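Local coordinates for methyl-accepting chemotaxis sensory transducer (Anaeromyxobacter dehalogenans, PDB 4K08), which probably senses chemical signals in the periplasm through a PAS-like single Cache domain and passes them on to the chemotaxis machinery, at residues Y84-P87 with N88-L92; F93-F96 with V97-V100. All coordinates share one frame; numbering follows the deposited sequence. Where two conformers were deposited one is given.

In the fold
Coming from the N terminus, the chain passes through the long helices and strands 59-62 and 67-69 before it enters the loop that holds contact 1. Residues 84-92 turn back on themselves there, so contact 1 closes a small loop just ahead of helix 92-103. Contact 2 follows on the first turns of that helix. The two lie in series, neither nested nor crossed, with centres about 12 Å apart. Y84 joins them: its ring meets the ring of F93 edge-to-face. Contact 1 sets the turn against edge strand 105-113. Contact 2 runs within the helix and closes no loop; from it F96 and V100 reach strand 120-130 of the sheet.

Contact 1. Residues Y84-P87 with N88-L92; sequences YRDP and NGKLL
The carboxylate of D86 and the backbone N-H groups of N88 and K90 help organise this tight loop, built round a type I beta turn from D86 to G89. D86 OD1 accepts from K90 N at 3.0 Å, met from above the carboxylate plane, and more weakly from N88 N. CG of D86 stands between its own backbone N and carbonyl carbon (chi1 71°), which brings OD1 back over the turn. Its other oxygen, OD2, takes the N-H of L111 on strand 105-113. D86 O receives G89 N at 2.8 Å, and D86 N donates to K90 O. R85 NH1 reaches G89 O at 2.8 Å, with the acceptor near the guanidinium plane and the donor in the carbonyl plane. L91 CG lies over one face of that guanidinium, 3.6 Å from R85 NH1. On the buried side L92 CD2 sits 3.7 Å from D86 CB and close to CE1 of Y84. The ammonium of K90 turns away to a salt bridge with D109. Two backbone bonds thus close the loop; the buried carboxylate of D86 adds to them, chiefly through K90 N, and also ties it to the sheet, while R85 adds a charged donor on its exposed side.

Contact 2. Residues F93-F96 with V97-V100; sequences FQEF and VRTV
F93-F96 and V97-V100 are consecutive turns of the alpha-helix 92-103, which packs on the antiparallel sheet of the PAS-like Cache domain. Four i to i+4 bonds join them: V97 N to F93 O, R98 N to Q94 O, T99 N to E95 O and V100 N to F96 O. E95 O has a second donor, T99 OG1, at 2.6 Å. The threonine hydroxyl lies beside its own backbone N (chi1 -59°), a position from which it bends back to the preceding turn. Its bond and that of T99 N arrive from opposite faces of the E95 carbonyl plane. At T99, a valine in place of the threonine would probably leave E95 O with the backbone N-H as its one remaining donor of the two.

One side of the helix is buried. The ring of F96 meets that of W59 with the planes about 30° apart, and stands edge-to-face with Y110. V100 rests on V127 and Q129. V97 and F93 touch P65 and N61. The amide of Q94 turns toward the loop before the helix, where OE1 accepts from G83 N.

On the exposed side E95 and R98 can form a salt bridge. E95 has two conformers, so the bridge may be held only part of the time. In the one given, the glutamate chain bends at chi2 and curls toward the arginine. Carboxylate and guanidinium planes then stand 57° apart, and NH1 of R98 adds only a weak bond to OE2. R98 NH1 also lies 3.6 Å from Q94 CB. In this conformer the main link is R98 NE to E95 OE2 at 2.7 Å, approached from above the carboxylate plane.

Contact 1. Residues Y84-P87 with N88-L92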
loop_
_atom_site.group_PDB
_atom_site.type_symbol
_atom_site.label_atom_id
_atom_site.label_comp_id
_atom_site.label_asym_id
_atom_site.label_seq_id
_atom_site.Cartn_x
_atom_site.Cartn_y
_atom_site.Cartn_z
ATOM N N TYR A 84 0.838 11.880 10.112
ATOM C CA TYR A 84 1.968 11.914 9.154
ATOM C C TYR A 84 1.540 12.830 7.991
ATOM O O TYR A 84 0.499 12.590 7.377
ATOM C CB TYR A 84 2.300 10.509 8.609
ATOM C CG TYR A 84 3.471 10.525 7.624
ATOM C CD1 TYR A 84 3.369 11.218 6.408
ATOM C CD2 TYR A 84 4.680 9.927 7.943
ATOM C CE1 TYR A 84 4.450 11.277 5.488
ATOM C CE2 TYR A 84 5.755 9.951 7.039
ATOM C CZ TYR A 84 5.626 10.670 5.815
ATOM O OH TYR A 84 6.641 10.702 4.907
ATOM N N ARG A 85 2.297 13.896 7.725
ATOM C CA ARG A 85 1.963 14.787 6.596
ATOM C C ARG A 85 3.086 14.847 5.564
ATOM O O ARG A 85 4.236 14.838 5.939
ATOM C CB ARG A 85 1.724 16.231 7.082
ATOM C CG ARG A 85 0.605 16.366 8.111
ATOM C CD ARG A 85 0.459 17.857 8.560
ATOM N NE ARG A 85 -0.563 17.955 9.593
ATOM C CZ ARG A 85 -1.853 18.193 9.371
ATOM N NH1 ARG A 85 -2.317 18.397 8.132
ATOM N NH2 ARG A 85 -2.683 18.255 10.415
ATOM N N ASP A 86 2.751 14.966 4.281
ATOM C CA ASP A 86 3.779 15.224 3.276
ATOM C C ASP A 86 4.126 16.739 3.375
ATOM O O ASP A 86 3.554 17.434 4.242
ATOM C CB ASP A 86 3.321 14.753 1.881
ATOM C CG ASP A 86 2.193 15.623 1.256
ATOM O OD1 ASP A 86 1.847 16.710 1.789
ATOM O OD2 ASP A 86 1.666 15.185 0.190
ATOM N N PRO A 87 5.058 17.247 2.526
ATOM C CA PRO A 87 5.451 18.660 2.687
ATOM C C PRO A 87 4.355 19.638 2.331
ATOM O O PRO A 87 4.542 20.823 2.622
ATOM C CB PRO A 87 6.635 18.826 1.709
ATOM C CG PRO A 87 7.220 17.427 1.575
ATOM C CD PRO A 87 5.998 16.507 1.648
ATOM N N ASN A 88 3.288 19.223 1.653
ATOM C CA ASN A 88 2.178 20.152 1.458
ATOM C C ASN A 88 1.129 19.992 2.581
ATOM O O ASN A 88 0.003 20.484 2.469
ATOM C CB ASN A 88 1.514 20.038 0.089
ATOM C CG ASN A 88 0.550 21.220 -0.186
ATOM O OD1 ASN A 88 0.813 22.349 0.206
ATOM N ND2 ASN A 88 -0.576 20.939 -0.824
ATOM N N GLY A 89 1.522 19.343 3.670
ATOM C CA GLY A 89 0.635 19.198 4.813
ATOM C C GLY A 89 -0.413 18.089 4.712
ATOM O O GLY A 89 -1.237 17.938 5.620
ATOM N N LYS A 90 -0.380 17.298 3.639
ATOM C CA LYS A 90 -1.413 16.298 3.435
ATOM C C LYS A 90 -1.255 15.032 4.372
ATOM O O LYS A 90 -0.188 14.414 4.446
ATOM C CB LYS A 90 -1.441 15.908 1.969
ATOM C CG LYS A 90 -2.537 14.897 1.586
ATOM C CD LYS A 90 -2.861 15.102 0.067
ATOM C CE LYS A 90 -3.999 14.213 -0.366
ATOM N NZ LYS A 90 -4.291 14.106 -1.835
ATOM N N LEU A 91 -2.330 14.715 5.098
ATOM C CA LEU A 91 -2.355 13.600 6.048
ATOM C C LEU A 91 -2.603 12.372 5.180
ATOM O O LEU A 91 -3.667 11.808 5.205
ATOM C CB LEU A 91 -3.482 13.821 7.079
ATOM C CG LEU A 91 -3.196 14.879 8.154
ATOM C CD1 LEU A 91 -4.507 15.444 8.909
ATOM C CD2 LEU A 91 -2.188 14.274 9.163
ATOM N N LEU A 92 -1.629 12.005 4.342
ATOM C CA LEU A 92 -1.878 11.055 3.252
ATOM C C LEU A 92 -2.348 9.645 3.738
ATOM O O LEU A 92 -3.200 9.036 3.091
ATOM C CB LEU A 92 -0.646 10.943 2.337
ATOM C CG LEU A 92 0.648 10.477 2.997
ATOM C CD1 LEU A 92 1.037 9.093 2.496
ATOM C CD2 LEU A 92 1.797 11.491 2.744
#

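Contact 2. Residues F93-F96 with V97-V100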
loop_
_atom_site.group_PDB
_atom_site.type_symbol
_atom_site.label_atom_id
_atom_site.label_comp_id
_atom_site.label_asym_id
_atom_site.label_seq_id
_atom_site.Cartn_x
_atom_site.Cartn_y
_atom_site.Cartn_z
ATOM N N PHE A 93 -1.815 9.150 4.857
ATOM C CA PHE A 93 -2.235 7.811 5.373
ATOM C C PHE A 93 -3.659 7.887 5.925
ATOM O O PHE A 93 -4.478 7.004 5.653
ATOM C CB PHE A 93 -1.251 7.266 6.419
ATOM C CG PHE A 93 0.093 6.931 5.841
ATOM C CD1 PHE A 93 0.258 5.784 5.055
ATOM C CD2 PHE A 93 1.184 7.778 6.033
ATOM C CE1 PHE A 93 1.508 5.475 4.469
ATOM C CE2 PHE A 93 2.450 7.484 5.462
ATOM C CZ PHE A 93 2.604 6.304 4.676
ATOM N N GLN A 94 -3.980 8.997 6.613
ATOM C CA GLN A 94 -5.368 9.214 7.012
ATOM C C GLN A 94 -6.239 9.190 5.742
ATOM O O GLN A 94 -7.306 8.578 5.752
ATOM C CB GLN A 94 -5.554 10.505 7.872
ATOM C CG GLN A 94 -5.733 10.143 9.400
ATOM C CD GLN A 94 -5.140 11.223 10.333
ATOM O OE1 GLN A 94 -3.926 11.175 10.692
ATOM N NE2 GLN A 94 -5.972 12.235 10.677
ATOM N N GLU A 95 -5.764 9.796 4.650
ATOM C CA GLU A 95 -6.577 9.825 3.435
ATOM C C GLU A 95 -6.725 8.430 2.798
ATOM O O GLU A 95 -7.767 8.114 2.231
ATOM C CB GLU A 95 -6.051 10.866 2.438
ATOM C CG GLU A 95 -6.325 12.314 2.867
ATOM C CD GLU A 95 -7.819 12.614 3.042
ATOM O OE1 GLU A 95 -8.552 12.519 2.030
ATOM O OE2 GLU A 95 -8.262 12.915 4.185
ATOM N N PHE A 96 -5.701 7.585 2.901
ATOM C CA PHE A 96 -5.843 6.185 2.460
ATOM C C PHE A 96 -6.961 5.480 3.241
ATOM O O PHE A 96 -7.773 4.759 2.676
ATOM C CB PHE A 96 -4.563 5.374 2.702
ATOM C CG PHE A 96 -3.358 5.868 1.945
ATOM C CD1 PHE A 96 -3.489 6.679 0.829
ATOM C CD2 PHE A 96 -2.077 5.464 2.331
ATOM C CE1 PHE A 96 -2.359 7.116 0.139
ATOM C CE2 PHE A 96 -0.942 5.909 1.648
ATOM C CZ PHE A 96 -1.088 6.722 0.545
ATOM N N VAL A 97 -6.930 5.647 4.557
ATOM C CA VAL A 97 -7.869 4.938 5.428
ATOM C C VAL A 97 -9.291 5.429 5.145
ATOM O O VAL A 97 -10.209 4.609 5.053
ATOM C CB VAL A 97 -7.488 5.062 6.947
ATOM C CG1 VAL A 97 -8.704 4.665 7.918
ATOM C CG2 VAL A 97 -6.232 4.266 7.215
ATOM N N ARG A 98 -9.464 6.747 4.967
ATOM C CA ARG A 98 -10.788 7.306 4.628
ATOM C C ARG A 98 -11.284 6.789 3.286
ATOM O O ARG A 98 -12.438 6.450 3.135
ATOM C CB ARG A 98 -10.773 8.840 4.588
ATOM C CG ARG A 98 -10.699 9.520 5.948
ATOM C CD ARG A 98 -11.087 11.016 5.827
ATOM N NE ARG A 98 -9.955 11.899 6.099
ATOM C CZ ARG A 98 -9.348 11.977 7.292
ATOM N NH1 ARG A 98 -8.289 12.809 7.461
ATOM N NH2 ARG A 98 -9.786 11.202 8.320
ATOM N N THR A 99 -10.387 6.710 2.315
ATOM C CA THR A 99 -10.732 6.241 0.980
ATOM C C THR A 99 -11.171 4.781 0.989
ATOM O O THR A 99 -12.148 4.429 0.329
ATOM C CB THR A 99 -9.506 6.353 0.044
ATOM O OG1 THR A 99 -9.084 7.719 0.002
ATOM C CG2 THR A 99 -9.832 5.853 -1.365
ATOM N N VAL A 100 -10.435 3.901 1.674
ATOM C CA VAL A 100 -10.822 2.497 1.631
ATOM C C VAL A 100 -12.041 2.293 2.561
ATOM O O VAL A 100 -12.918 1.511 2.228
ATOM C CB VAL A 100 -9.710 1.476 2.000
ATOM C CG1 VAL A 100 -8.378 1.706 1.117
ATOM C CG2 VAL A 100 -9.426 1.500 3.486
#